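Local coordinates for protein post-proline cleaving enzyme (Rickettsia typhi, PDB 4HVT) that probably acts as a serine-type oligopeptidase that cleaves peptides after proline residues, at residues Val33-Trp38 with His656-Glu661; Phe583-Cys588 with Tyr699-Asn704; Asp594-Lys599 with His622-Ala627; Tyr638-Ile643 with Asn669-Phe674. One frame throughout, in Å; residues are numbered along the deposited sequence.

Contact 1: Val33-Trp38 with His656-Glu661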
loop_
_atom_site.group_PDB
_atom_site.type_symbol
_atom_site.label_atom_id
_atom_site.label_comp_id
_atom_site.label_asym_id
_atom_site.label_seq_id
_atom_site.Cartn_x
_atom_site.Cartn_y
_atom_site.Cartn_z
ATOM N N VAL A 33 14.796 -20.952 -16.559
ATOM C CA VAL A 33 14.955 -22.400 -16.576
ATOM C C VAL A 33 14.997 -23.076 -15.210
ATOM O O VAL A 33 13.969 -23.622 -14.741
ATOM C CB VAL A 33 16.216 -22.795 -17.396
ATOM N N GLU A 34 16.184 -23.083 -14.608
ATOM C CA GLU A 34 16.452 -23.920 -13.454
ATOM C C GLU A 34 15.731 -23.395 -12.229
ATOM O O GLU A 34 15.177 -24.167 -11.452
ATOM C CB GLU A 34 17.945 -24.020 -13.181
ATOM N N ALA A 35 15.714 -22.077 -12.072
ATOM C CA ALA A 35 14.948 -21.459 -10.983
ATOM C C ALA A 35 13.460 -21.815 -11.031
ATOM O O ALA A 35 12.889 -22.206 -10.008
ATOM C CB ALA A 35 15.134 -19.949 -10.986
ATOM N N LEU A 36 12.812 -21.606 -12.175
ATOM C CA LEU A 36 11.354 -21.858 -12.287
ATOM C C LEU A 36 10.959 -23.306 -12.012
ATOM O O LEU A 36 9.961 -23.567 -11.328
ATOM C CB LEU A 36 10.814 -21.445 -13.656
ATOM C CG LEU A 36 11.019 -19.975 -13.994
ATOM C CD1 LEU A 36 10.661 -19.727 -15.454
ATOM C CD2 LEU A 36 10.214 -19.082 -13.058
ATOM N N GLU A 37 11.748 -24.243 -12.522
ATOM C CA GLU A 37 11.523 -25.647 -12.270
ATOM C C GLU A 37 11.709 -25.993 -10.775
ATOM O O GLU A 37 10.863 -26.648 -10.185
ATOM C CB GLU A 37 12.435 -26.517 -13.136
ATOM N N TRP A 38 12.800 -25.501 -10.192
ATOM C CA TRP A 38 13.128 -25.698 -8.787
ATOM C C TRP A 38 11.953 -25.183 -7.958
ATOM O O TRP A 38 11.436 -25.879 -7.101
ATOM C CB TRP A 38 14.449 -24.952 -8.455
ATOM C CG TRP A 38 14.886 -25.036 -6.994
ATOM C CD1 TRP A 38 15.701 -25.944 -6.461
ATOM C CD2 TRP A 38 14.550 -24.126 -5.938
ATOM N NE1 TRP A 38 15.907 -25.705 -5.124
ATOM C CE2 TRP A 38 15.186 -24.594 -4.771
ATOM C CE3 TRP A 38 13.766 -22.975 -5.866
ATOM C CZ2 TRP A 38 15.072 -23.952 -3.539
ATOM C CZ3 TRP A 38 13.655 -22.340 -4.653
ATOM C CH2 TRP A 38 14.297 -22.836 -3.495
ATOM N N HIS A 656 14.836 -13.159 -2.849
ATOM C CA HIS A 656 14.837 -13.150 -1.378
ATOM C C HIS A 656 14.155 -14.361 -0.777
ATOM O O HIS A 656 14.674 -14.976 0.154
ATOM C CB HIS A 656 14.226 -11.849 -0.816
ATOM C CG HIS A 656 14.936 -10.618 -1.264
ATOM N ND1 HIS A 656 16.070 -10.153 -0.640
ATOM C CD2 HIS A 656 14.671 -9.735 -2.264
ATOM C CE1 HIS A 656 16.477 -9.040 -1.236
ATOM N NE2 HIS A 656 15.663 -8.792 -2.244
ATOM N N GLY A 657 13.001 -14.700 -1.315
ATOM C CA GLY A 657 12.230 -15.864 -0.809
ATOM C C GLY A 657 12.938 -17.166 -1.215
ATOM O O GLY A 657 13.071 -18.106 -0.410
ATOM N N ARG A 658 13.416 -17.194 -2.457
ATOM C CA ARG A 658 14.067 -18.367 -2.993
ATOM C C ARG A 658 15.307 -18.709 -2.186
ATOM O O ARG A 658 15.469 -19.861 -1.763
ATOM C CB ARG A 658 14.486 -18.134 -4.424
ATOM C CG ARG A 658 13.382 -18.284 -5.413
ATOM C CD ARG A 658 13.778 -17.636 -6.719
ATOM N NE ARG A 658 12.798 -17.815 -7.769
ATOM C CZ ARG A 658 12.991 -17.441 -9.035
ATOM N NH1 ARG A 658 14.153 -16.915 -9.438
ATOM N NH2 ARG A 658 12.020 -17.639 -9.917
ATOM N N ILE A 659 16.202 -17.742 -1.973
ATOM C CA ILE A 659 17.432 -18.027 -1.160
ATOM C C ILE A 659 17.207 -18.464 0.302
ATOM O O ILE A 659 17.931 -19.370 0.854
ATOM C CB ILE A 659 18.487 -16.873 -1.282
ATOM C CG1 ILE A 659 19.840 -17.318 -0.743
ATOM C CG2 ILE A 659 18.112 -15.551 -0.565
ATOM C CD1 ILE A 659 20.467 -18.418 -1.546
ATOM N N PHE A 660 16.183 -17.854 0.939
ATOM C CA PHE A 660 15.848 -18.225 2.281
ATOM C C PHE A 660 15.395 -19.707 2.291
ATOM O O PHE A 660 15.794 -20.424 3.129
ATOM C CB PHE A 660 14.769 -17.333 2.781
ATOM C CG PHE A 660 14.550 -17.366 4.260
ATOM C CD1 PHE A 660 15.609 -17.340 5.146
ATOM C CD2 PHE A 660 13.249 -17.244 4.752
ATOM C CE1 PHE A 660 15.397 -17.339 6.491
ATOM C CE2 PHE A 660 13.033 -17.214 6.094
ATOM C CZ PHE A 660 14.127 -17.237 6.970
ATOM N N GLU A 661 14.490 -20.069 1.370
ATOM C CA GLU A 661 14.049 -21.484 1.219
ATOM C C GLU A 661 15.259 -22.393 0.946
ATOM O O GLU A 661 15.404 -23.469 1.521
ATOM C CB GLU A 661 13.069 -21.599 0.068
ATOM C CG GLU A 661 12.661 -22.983 -0.410
ATOM C CD GLU A 661 11.976 -23.837 0.660
ATOM O OE1 GLU A 661 11.762 -23.421 1.836
ATOM O OE2 GLU A 661 11.694 -25.018 0.334
#
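Arg658 reaches from helix 655-664 to helix 34-51 and lays one face of its guanidinium against the methyl of Ala35. Ala35 CB stands toward the rim of that face, 3.5 Å from Arg658 NH1. At the edge of the same group, Leu36 CD2 lies 3.9 Å from Arg658 NH2. The arginine chain is extended from CG to NE, which lets it bridge two helix segments whose axes approach no closer than 12.2 Å and cross at 64°.

The second set of contacts is made by the indole. In Trp38 CG is anti to the backbone N (chi1 178°), and the six-membered ring runs out toward helix 655-664, sliding past the arginine chain in the opposite direction. Trp38 CH2 meets Glu661 CG at 3.5 Å and the carbonyl Arg658 O at 3.6 Å, both obliquely to the ring. Trp38 CZ3 touches Arg658 CG at 4.1 Å, but the indole and guanidinium planes stand 79° apart, so the two groups do not stack.

The charged ends are bound outside the two segments. Arg658 forms a salt bridge with Glu676 and donates to the carbonyls of Leu27, Glu29 and Ala30, which fixes the rotation of its guanidinium; Glu661 OE2 forms a salt bridge with Arg42, and its OE1 is hydrogen-bonded to Thr672 OG1. As in other prolyl oligopeptidases, an N-terminal helix thus lies against the C-terminal alpha/beta-hydrolase domain. Ala35 and Trp38 of helix 34-51 cover one side of helix 655-664, while Phe660 packs on Ile643 of strand 640-646 and on helix 567-578.

Contact 2: Phe583-Cys588 with Tyr699-Asn704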
loop_
_atom_site.group_PDB
_atom_site.type_symbol
_atom_site.label_atom_id
_atom_site.label_comp_id
_atom_site.label_asym_id
_atom_site.label_seq_id
_atom_site.Cartn_x
_atom_site.Cartn_y
_atom_site.Cartn_z
ATOM N N PHE A 583 8.489 -18.278 19.200
ATOM C CA PHE A 583 7.475 -18.473 18.143
ATOM C C PHE A 583 7.272 -19.899 17.736
ATOM O O PHE A 583 8.178 -20.779 17.866
ATOM C CB PHE A 583 7.857 -17.663 16.875
ATOM C CG PHE A 583 8.267 -16.299 17.188
ATOM C CD1 PHE A 583 7.300 -15.367 17.585
ATOM C CD2 PHE A 583 9.586 -15.908 17.084
ATOM C CE1 PHE A 583 7.639 -14.076 17.918
ATOM C CE2 PHE A 583 9.935 -14.622 17.447
ATOM C CZ PHE A 583 8.990 -13.711 17.838
ATOM N N GLY A 584 6.055 -20.181 17.315
ATOM C CA GLY A 584 5.676 -21.526 16.870
ATOM C C GLY A 584 5.449 -21.666 15.363
ATOM O O GLY A 584 5.449 -22.791 14.835
ATOM N N ALA A 585 5.231 -20.552 14.674
ATOM C CA ALA A 585 5.032 -20.530 13.224
ATOM C C ALA A 585 5.266 -19.107 12.657
ATOM O O ALA A 585 5.131 -18.079 13.350
ATOM C CB ALA A 585 3.637 -21.004 12.841
ATOM N N VAL A 586 5.730 -19.114 11.436
ATOM C CA VAL A 586 6.071 -17.893 10.734
ATOM C C VAL A 586 5.559 -17.923 9.283
ATOM O O VAL A 586 5.684 -18.927 8.597
ATOM C CB VAL A 586 7.585 -17.706 10.681
ATOM C CG1 VAL A 586 7.935 -16.370 10.053
ATOM C CG2 VAL A 586 8.253 -17.766 12.055
ATOM N N ALA A 587 5.016 -16.804 8.810
ATOM C CA ALA A 587 4.771 -16.591 7.374
ATOM C C ALA A 587 5.557 -15.353 6.921
ATOM O O ALA A 587 5.379 -14.276 7.445
ATOM C CB ALA A 587 3.289 -16.482 7.083
ATOM N N CYS A 588 6.525 -15.599 6.038
ATOM C CA CYS A 588 7.446 -14.639 5.485
ATOM C C CYS A 588 7.015 -14.415 4.043
ATOM O O CYS A 588 7.315 -15.220 3.142
ATOM C CB CYS A 588 8.810 -15.252 5.574
ATOM S SG CYS A 588 10.136 -14.157 5.051
ATOM N N TYR A 699 -3.690 -19.761 5.629
ATOM C CA TYR A 699 -4.517 -20.035 6.829
ATOM C C TYR A 699 -4.549 -21.526 7.176
ATOM O O TYR A 699 -4.622 -21.847 8.343
ATOM C CB TYR A 699 -5.902 -19.366 6.776
ATOM C CG TYR A 699 -5.791 -17.931 7.167
ATOM C CD1 TYR A 699 -5.645 -17.562 8.502
ATOM C CD2 TYR A 699 -5.829 -16.948 6.224
ATOM C CE1 TYR A 699 -5.511 -16.244 8.860
ATOM C CE2 TYR A 699 -5.689 -15.631 6.572
ATOM C CZ TYR A 699 -5.534 -15.280 7.879
ATOM O OH TYR A 699 -5.400 -13.953 8.220
ATOM N N THR A 700 -4.370 -22.404 6.192
ATOM C CA THR A 700 -4.255 -23.821 6.479
ATOM C C THR A 700 -2.947 -24.020 7.238
ATOM O O THR A 700 -2.941 -24.700 8.266
ATOM C CB THR A 700 -4.358 -24.678 5.205
ATOM O OG1 THR A 700 -5.630 -24.445 4.575
ATOM C CG2 THR A 700 -4.204 -26.171 5.550
ATOM N N PHE A 701 -1.876 -23.371 6.766
ATOM C CA PHE A 701 -0.557 -23.477 7.402
ATOM C C PHE A 701 -0.654 -23.090 8.904
ATOM O O PHE A 701 -0.144 -23.784 9.774
ATOM C CB PHE A 701 0.497 -22.628 6.630
ATOM C CG PHE A 701 1.747 -22.363 7.402
ATOM C CD1 PHE A 701 2.739 -23.346 7.530
ATOM C CD2 PHE A 701 1.948 -21.157 8.009
ATOM C CE1 PHE A 701 3.896 -23.065 8.234
ATOM C CE2 PHE A 701 3.084 -20.895 8.740
ATOM C CZ PHE A 701 4.048 -21.857 8.861
ATOM N N PHE A 702 -1.279 -21.967 9.204
ATOM C CA PHE A 702 -1.302 -21.471 10.575
ATOM C C PHE A 702 -2.230 -22.274 11.412
ATOM O O PHE A 702 -1.951 -22.522 12.580
ATOM C CB PHE A 702 -1.676 -19.982 10.606
ATOM C CG PHE A 702 -0.493 -19.069 10.390
ATOM C CD1 PHE A 702 0.551 -19.086 11.289
ATOM C CD2 PHE A 702 -0.501 -18.104 9.355
ATOM C CE1 PHE A 702 1.642 -18.240 11.150
ATOM C CE2 PHE A 702 0.569 -17.258 9.220
ATOM C CZ PHE A 702 1.649 -17.337 10.114
ATOM N N ALA A 703 -3.360 -22.664 10.831
ATOM C CA ALA A 703 -4.360 -23.415 11.596
ATOM C C ALA A 703 -3.747 -24.746 12.001
ATOM O O ALA A 703 -3.911 -25.209 13.158
ATOM C CB ALA A 703 -5.588 -23.641 10.775
ATOM N N ASN A 704 -3.020 -25.358 11.082
ATOM C CA ASN A 704 -2.403 -26.647 11.357
ATOM C C ASN A 704 -1.204 -26.539 12.319
ATOM O O ASN A 704 -1.058 -27.388 13.230
ATOM C CB ASN A 704 -1.993 -27.286 10.039
ATOM C CG ASN A 704 -1.330 -28.622 10.210
ATOM O OD1 ASN A 704 -2.012 -29.711 10.302
ATOM N ND2 ASN A 704 -0.017 -28.602 10.264
#
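Phe702 wedges the far end of its ring between the methyls of Ala585 and Ala587, two residues apart on the strand. Its CG is anti to the carbonyl carbon (chi1 -85°), and although its first bond does not point at the strand, the ring ends against the strand. Phe702 CE1 lies 3.8 Å from Ala585 CB, and on the other flank Phe702 CE2 lies 3.5 Å from Ala587 CB. Between them, Phe702 CZ comes to 3.6 Å from Ala587 N, close to the strand backbone.

Phe701 takes a different conformation, CG anti to the backbone N (chi1 164°), and meets the same stretch of strand, at the Val586 carbonyl. Phe701 CE2 is 3.3 Å from Val586 O, a carbonyl that also accepts from Leu642 N in the sheet. Phe701 CZ adds a looser contact with Ala585 CB at 4.1 Å. The two phenylalanines also meet each other: Phe701 CD2 sits 3.9 Å above the Phe702 ring plane, over its centre. The small alanines let both rings approach the backbone, with helix and strand axes 9.1 Å apart and nearly antiparallel at 165°.

Here the C-terminal helix 688-706 packs on one face of the alpha/beta-hydrolase sheet. Strand 585-589 runs between strands 560-565 and 640-646; Phe701 extends onto Thr640 and Leu642 of the latter, Phe702 meets Trp504 of helix 498-505, and helix 56-67 touches the helix at Tyr699, Thr700 and Ala703.

Contact 3: Asp594-Lys599 with His622-Ala627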
loop_
_atom_site.group_PDB
_atom_site.type_symbol
_atom_site.label_atom_id
_atom_site.label_comp_id
_atom_site.label_asym_id
_atom_site.label_seq_id
_atom_site.Cartn_x
_atom_site.Cartn_y
_atom_site.Cartn_z
ATOM N N ASP A 594 17.544 -10.563 1.922
ATOM C CA ASP A 594 19.014 -10.549 1.663
ATOM C C ASP A 594 19.548 -9.114 1.753
ATOM O O ASP A 594 19.645 -8.410 0.759
ATOM C CB ASP A 594 19.357 -11.189 0.338
ATOM C CG ASP A 594 20.882 -11.324 0.125
ATOM O OD1 ASP A 594 21.663 -10.691 0.878
ATOM O OD2 ASP A 594 21.277 -12.071 -0.804
ATOM N N MET A 595 19.834 -8.676 2.966
ATOM C CA MET A 595 20.148 -7.275 3.216
ATOM C C MET A 595 21.601 -6.909 2.823
ATOM O O MET A 595 21.949 -5.721 2.775
ATOM C CB MET A 595 19.782 -6.911 4.657
ATOM C CG MET A 595 18.313 -7.243 5.008
ATOM S SD MET A 595 17.134 -6.737 3.749
ATOM C CE MET A 595 17.231 -4.963 3.813
ATOM N N ILE A 596 22.451 -7.905 2.520
ATOM C CA ILE A 596 23.754 -7.595 1.934
ATOM C C ILE A 596 23.639 -7.230 0.437
ATOM O O ILE A 596 24.315 -6.288 -0.043
ATOM C CB ILE A 596 24.773 -8.730 2.160
ATOM C CG1 ILE A 596 24.871 -9.071 3.653
ATOM C CG2 ILE A 596 26.133 -8.298 1.642
ATOM C CD1 ILE A 596 26.098 -9.915 4.016
ATOM N N ARG A 597 22.793 -7.970 -0.291
ATOM C CA ARG A 597 22.721 -7.900 -1.750
ATOM C C ARG A 597 21.458 -7.224 -2.274
ATOM O O ARG A 597 21.255 -7.196 -3.474
ATOM C CB ARG A 597 22.791 -9.326 -2.347
ATOM C CG ARG A 597 24.097 -10.033 -1.977
ATOM C CD ARG A 597 24.380 -11.276 -2.824
ATOM N NE ARG A 597 24.351 -11.060 -4.243
ATOM C CZ ARG A 597 24.107 -11.984 -5.178
ATOM N NH1 ARG A 597 23.917 -13.244 -4.862
ATOM N NH2 ARG A 597 24.087 -11.635 -6.456
ATOM N N TYR A 598 20.664 -6.648 -1.387
ATOM C CA TYR A 598 19.327 -6.128 -1.792
ATOM C C TYR A 598 19.387 -5.124 -2.929
ATOM O O TYR A 598 18.461 -5.067 -3.735
ATOM C CB TYR A 598 18.459 -5.584 -0.629
ATOM C CG TYR A 598 18.863 -4.247 -0.100
ATOM C CD1 TYR A 598 18.338 -3.089 -0.638
ATOM C CD2 TYR A 598 19.737 -4.152 0.962
ATOM C CE1 TYR A 598 18.704 -1.865 -0.159
ATOM C CE2 TYR A 598 20.106 -2.939 1.477
ATOM C CZ TYR A 598 19.562 -1.773 0.916
ATOM O OH TYR A 598 19.884 -0.528 1.375
ATOM N N LYS A 599 20.487 -4.362 -3.037
ATOM C CA LYS A 599 20.553 -3.357 -4.098
ATOM C C LYS A 599 20.599 -3.980 -5.500
ATOM O O LYS A 599 20.299 -3.291 -6.475
ATOM C CB LYS A 599 21.765 -2.410 -3.964
ATOM C CG LYS A 599 21.789 -1.579 -2.685
ATOM C CD LYS A 599 22.934 -0.574 -2.573
ATOM C CE LYS A 599 24.360 -1.132 -2.780
ATOM N NZ LYS A 599 25.398 -0.049 -2.717
ATOM N N HIS A 622 26.368 -3.166 10.921
ATOM C CA HIS A 622 25.073 -3.186 11.617
ATOM C C HIS A 622 24.128 -4.117 10.916
ATOM O O HIS A 622 23.402 -4.869 11.547
ATOM C CB HIS A 622 24.496 -1.766 11.730
ATOM C CG HIS A 622 25.228 -0.902 12.696
ATOM N ND1 HIS A 622 24.941 -0.888 14.050
ATOM C CD2 HIS A 622 26.301 -0.094 12.525
ATOM C CE1 HIS A 622 25.802 -0.094 14.665
ATOM N NE2 HIS A 622 26.613 0.424 13.756
ATOM N N ILE A 623 24.107 -4.090 9.592
ATOM C CA ILE A 623 23.165 -4.916 8.861
ATOM C C ILE A 623 23.462 -6.400 9.128
ATOM O O ILE A 623 22.595 -7.206 9.345
ATOM C CB ILE A 623 23.226 -4.599 7.344
ATOM C CG1 ILE A 623 22.531 -3.290 7.014
ATOM C CG2 ILE A 623 22.657 -5.751 6.529
ATOM C CD1 ILE A 623 22.807 -2.874 5.589
ATOM N N LYS A 624 24.741 -6.787 9.098
ATOM C CA LYS A 624 25.102 -8.170 9.356
ATOM C C LYS A 624 24.717 -8.661 10.737
ATOM O O LYS A 624 24.606 -9.834 10.889
ATOM C CB LYS A 624 26.630 -8.384 9.162
ATOM C CG LYS A 624 27.023 -8.353 7.689
ATOM C CD LYS A 624 28.533 -8.233 7.451
ATOM C CE LYS A 624 29.284 -9.439 7.900
ATOM N NZ LYS A 624 30.735 -9.304 7.568
ATOM N N LYS A 625 24.549 -7.803 11.737
ATOM C CA LYS A 625 24.125 -8.272 13.043
ATOM C C LYS A 625 22.711 -8.890 13.026
ATOM O O LYS A 625 22.390 -9.761 13.875
ATOM C CB LYS A 625 24.176 -7.183 14.102
ATOM C CG LYS A 625 25.562 -6.693 14.446
ATOM C CD LYS A 625 25.458 -5.520 15.403
ATOM C CE LYS A 625 26.732 -4.677 15.411
ATOM N NZ LYS A 625 26.473 -3.453 16.238
ATOM N N TYR A 626 21.871 -8.442 12.093
ATOM C CA TYR A 626 20.507 -8.925 12.034
ATOM C C TYR A 626 20.152 -9.676 10.794
ATOM O O TYR A 626 19.147 -10.439 10.825
ATOM C CB TYR A 626 19.473 -7.826 12.282
ATOM C CG TYR A 626 19.325 -6.797 11.176
ATOM C CD1 TYR A 626 18.650 -7.107 10.017
ATOM C CD2 TYR A 626 19.826 -5.503 11.325
ATOM C CE1 TYR A 626 18.483 -6.170 9.005
ATOM C CE2 TYR A 626 19.669 -4.561 10.307
ATOM C CZ TYR A 626 18.960 -4.883 9.174
ATOM O OH TYR A 626 18.830 -3.898 8.195
ATOM N N ALA A 627 20.909 -9.490 9.709
ATOM C CA ALA A 627 20.515 -10.040 8.420
ATOM C C ALA A 627 20.277 -11.552 8.583
ATOM O O ALA A 627 21.167 -12.234 9.031
ATOM C CB ALA A 627 21.582 -9.751 7.371
#
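Ile623 O accepts two backbone N-H groups, from Tyr626 N at 3.1 Å and from Ala627 N at 2.9 Å, and both donor residues carry side chains that meet Met595. The same oxygen lies 3.7 Å above the plane of the Tyr626 ring, over its centre. Tyr626 CG sits between the backbone N and the carbonyl carbon (chi1 71°), the crowded position, and the ring lies back over Ile623 O.

Met595 is set against this surface. Its CB touches Ile623 CG2 at 3.6 Å and, more loosely, Ala627 CB at 4.3 Å, while Met595 CG lies 4.1 Å from Tyr626 CE1, oblique to the ring. In the alpha/beta-hydrolase domain this joins the loop after strand 585-589 to helix 617-626; Met595 also packs on Leu570 of helix 567-578 and on Tyr611, and Tyr626 meets Phe539 edge-to-face. Met595 O is buried by the contact without any polar partner, with Ile623 CG2 3.8 Å away.

An Asx motif shapes the loop beside Met595. Arg597 N donates to Asp594 OD1 at 3.2 Å with an N-H...O angle of 150°, arriving from above the carboxylate plane, 63° out of it; Ile596 N adds a weak bond to the same oxygen. The other carboxylate oxygen, Asp594 OD2, accepts from Trp655 NE1, and Asp594 N donates to His656 ND1.

Contact 4: Tyr638-Ile643 with Asn669-Phe674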
loop_
_atom_site.group_PDB
_atom_site.type_symbol
_atom_site.label_atom_id
_atom_site.label_comp_id
_atom_site.label_asym_id
_atom_site.label_seq_id
_atom_site.Cartn_x
_atom_site.Cartn_y
_atom_site.Cartn_z
ATOM N N TYR A 638 14.361 -23.960 13.975
ATOM C CA TYR A 638 13.568 -22.713 13.786
ATOM C C TYR A 638 12.080 -23.052 13.778
ATOM O O TYR A 638 11.677 -24.193 13.519
ATOM C CB TYR A 638 14.058 -21.989 12.518
ATOM C CG TYR A 638 15.459 -21.506 12.686
ATOM C CD1 TYR A 638 15.739 -20.414 13.501
ATOM C CD2 TYR A 638 16.551 -22.155 12.061
ATOM C CE1 TYR A 638 17.043 -19.970 13.684
ATOM C CE2 TYR A 638 17.841 -21.733 12.253
ATOM C CZ TYR A 638 18.096 -20.662 13.063
ATOM O OH TYR A 638 19.403 -20.247 13.228
ATOM N N PRO A 639 11.237 -22.041 14.092
ATOM C CA PRO A 639 9.807 -22.279 13.972
ATOM C C PRO A 639 9.522 -22.563 12.499
ATOM O O PRO A 639 10.213 -22.007 11.630
ATOM C CB PRO A 639 9.165 -20.969 14.440
ATOM C CG PRO A 639 10.235 -19.983 14.541
ATOM C CD PRO A 639 11.577 -20.685 14.511
ATOM N N THR A 640 8.538 -23.435 12.254
ATOM C CA THR A 640 8.077 -23.777 10.912
ATOM C C THR A 640 7.680 -22.494 10.216
ATOM O O THR A 640 7.030 -21.649 10.818
ATOM C CB THR A 640 6.882 -24.753 10.939
ATOM O OG1 THR A 640 6.559 -25.200 9.618
ATOM C CG2 THR A 640 5.644 -24.207 11.646
ATOM N N VAL A 641 8.110 -22.357 8.971
ATOM C CA VAL A 641 7.931 -21.124 8.246
ATOM C C VAL A 641 7.335 -21.399 6.875
ATOM O O VAL A 641 7.708 -22.356 6.182
ATOM C CB VAL A 641 9.237 -20.310 8.131
ATOM C CG1 VAL A 641 10.334 -21.145 7.546
ATOM C CG2 VAL A 641 9.053 -19.056 7.287
ATOM N N LEU A 642 6.394 -20.545 6.481
ATOM C CA LEU A 642 5.855 -20.501 5.127
ATOM C C LEU A 642 6.478 -19.308 4.415
ATOM O O LEU A 642 6.427 -18.211 4.911
ATOM C CB LEU A 642 4.317 -20.295 5.170
ATOM C CG LEU A 642 3.629 -20.055 3.812
ATOM C CD1 LEU A 642 3.836 -21.217 2.853
ATOM C CD2 LEU A 642 2.102 -19.896 3.959
ATOM N N ILE A 643 7.157 -19.557 3.293
ATOM C CA ILE A 643 7.874 -18.490 2.556
ATOM C C ILE A 643 7.172 -18.319 1.235
ATOM O O ILE A 643 6.884 -19.288 0.535
ATOM C CB ILE A 643 9.309 -18.905 2.292
ATOM C CG1 ILE A 643 10.102 -19.183 3.597
ATOM C CG2 ILE A 643 9.972 -17.831 1.507
ATOM C CD1 ILE A 643 11.421 -19.943 3.409
ATOM N N ASN A 669 16.415 -29.644 11.076
ATOM C CA ASN A 669 15.675 -29.372 12.317
ATOM C C ASN A 669 14.501 -28.470 12.137
ATOM O O ASN A 669 13.782 -28.192 13.096
ATOM C CB ASN A 669 16.601 -28.707 13.316
ATOM C CG ASN A 669 17.864 -29.513 13.543
ATOM O OD1 ASN A 669 17.822 -30.584 14.128
ATOM N ND2 ASN A 669 18.970 -29.036 13.018
ATOM N N THR A 670 14.330 -28.013 10.902
ATOM C CA THR A 670 13.380 -26.939 10.593
ATOM C C THR A 670 12.491 -27.372 9.413
ATOM O O THR A 670 12.974 -27.943 8.431
ATOM C CB THR A 670 14.113 -25.655 10.279
ATOM O OG1 THR A 670 14.933 -25.232 11.393
ATOM C CG2 THR A 670 13.080 -24.543 9.968
ATOM N N LYS A 671 11.192 -27.128 9.530
ATOM C CA LYS A 671 10.234 -27.490 8.490
ATOM C C LYS A 671 9.819 -26.212 7.776
ATOM O O LYS A 671 9.486 -25.258 8.456
ATOM C CB LYS A 671 9.027 -28.122 9.149
ATOM C CG LYS A 671 7.921 -28.591 8.243
ATOM C CD LYS A 671 8.255 -29.855 7.518
ATOM C CE LYS A 671 7.188 -30.128 6.469
ATOM N NZ LYS A 671 7.333 -31.471 5.866
ATOM N N THR A 672 9.938 -26.176 6.454
ATOM C CA THR A 672 9.550 -24.972 5.653
ATOM C C THR A 672 8.554 -25.368 4.556
ATOM O O THR A 672 8.615 -26.518 4.030
ATOM C CB THR A 672 10.718 -24.294 4.937
ATOM O OG1 THR A 672 11.155 -25.154 3.886
ATOM C CG2 THR A 672 11.857 -23.995 5.892
ATOM N N TYR A 673 7.708 -24.389 4.209
ATOM C CA TYR A 673 6.691 -24.456 3.184
ATOM C C TYR A 673 7.027 -23.269 2.287
ATOM O O TYR A 673 7.381 -22.221 2.789
ATOM C CB TYR A 673 5.260 -24.353 3.826
ATOM C CG TYR A 673 4.929 -25.587 4.662
ATOM C CD1 TYR A 673 4.334 -26.677 4.074
ATOM C CD2 TYR A 673 5.235 -25.659 6.029
ATOM C CE1 TYR A 673 4.061 -27.831 4.796
ATOM C CE2 TYR A 673 4.976 -26.816 6.758
ATOM C CZ TYR A 673 4.372 -27.878 6.133
ATOM O OH TYR A 673 4.081 -29.037 6.821
ATOM N N PHE A 674 6.990 -23.482 0.988
ATOM C CA PHE A 674 7.386 -22.504 -0.013
ATOM C C PHE A 674 6.351 -22.456 -1.116
ATOM O O PHE A 674 5.975 -23.504 -1.634
ATOM C CB PHE A 674 8.749 -22.913 -0.551
ATOM C CG PHE A 674 9.265 -22.039 -1.651
ATOM C CD1 PHE A 674 9.912 -20.853 -1.341
ATOM C CD2 PHE A 674 9.032 -22.361 -2.983
ATOM C CE1 PHE A 674 10.372 -19.996 -2.347
ATOM C CE2 PHE A 674 9.508 -21.530 -4.005
ATOM C CZ PHE A 674 10.169 -20.342 -3.686
HETATM O O HOH W 1 10.429 -26.099 12.291
#
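Two threonine torsions place the hydroxyls at this contact: Thr670 holds OG1 anti to its carbonyl carbon (chi1 -60°), facing Tyr638, and Thr640 holds OG1 anti to its backbone N (chi1 -173°), 3.1 Å from Lys671 O and beside Tyr673. Both lie where parallel strands 640-646 and 672-677 come together, the two strands of a beta-alpha-beta unit whose crossover is helix 655-664.

Ahead of the paired residues, Tyr638 N donates to Thr670 OG1 at 2.9 Å, nearly straight at 163°, and the same hydroxyl lies at the edge of the Tyr638 ring. Regular pairing follows: Val641 N to Lys671 O at 3.3 Å, Tyr673 N to Val641 O at 2.8 Å, and Ile643 N to Tyr673 O at 2.7 Å.

The side chains alternate between the faces. On one, Val641 and Thr672 lie side by side, CG1 of the valine near CG2 of the threonine; Ile643 and Phe674 cross beyond them, against Glu661 of helix 655-664. On the opposite face Leu642 CD1 meets Tyr673 CB at 3.6 Å, the two chains at about a right angle. Thr640 OG1 lies in the plane of the Tyr673 ring, 3.6 Å from Tyr673 CE2. Helix 34-51 packs on this outermost strand through Tyr673 and Phe674. Ahead of the bridged residues, a water donates to Tyr638 O at 2.6 Å and accepts from Lys671 N.

In the fold
Contacts 2 and 4 share the hydrolase sheet, their centres 9 Å apart: besides the bond at Val586 O, Cys588 N donates to Leu642 O at 2.8 Å. Contact 1, its centre 15 Å from that of contact 4, brings in the crossover helix of contact 4 and is tied to it through Glu661 and Thr672. The same helix reaches contact 3 through His656 and Asp594, with centres 19 Å apart. Contacts 2 and 3 are about 25 Å apart between centres and do not touch. Ser566, His682 and Asp649 probably form the catalytic triad; Ala587 of contact 2 lies near the nucleophile elbow, and the strands of contact 4 lead toward Asp649 and His682.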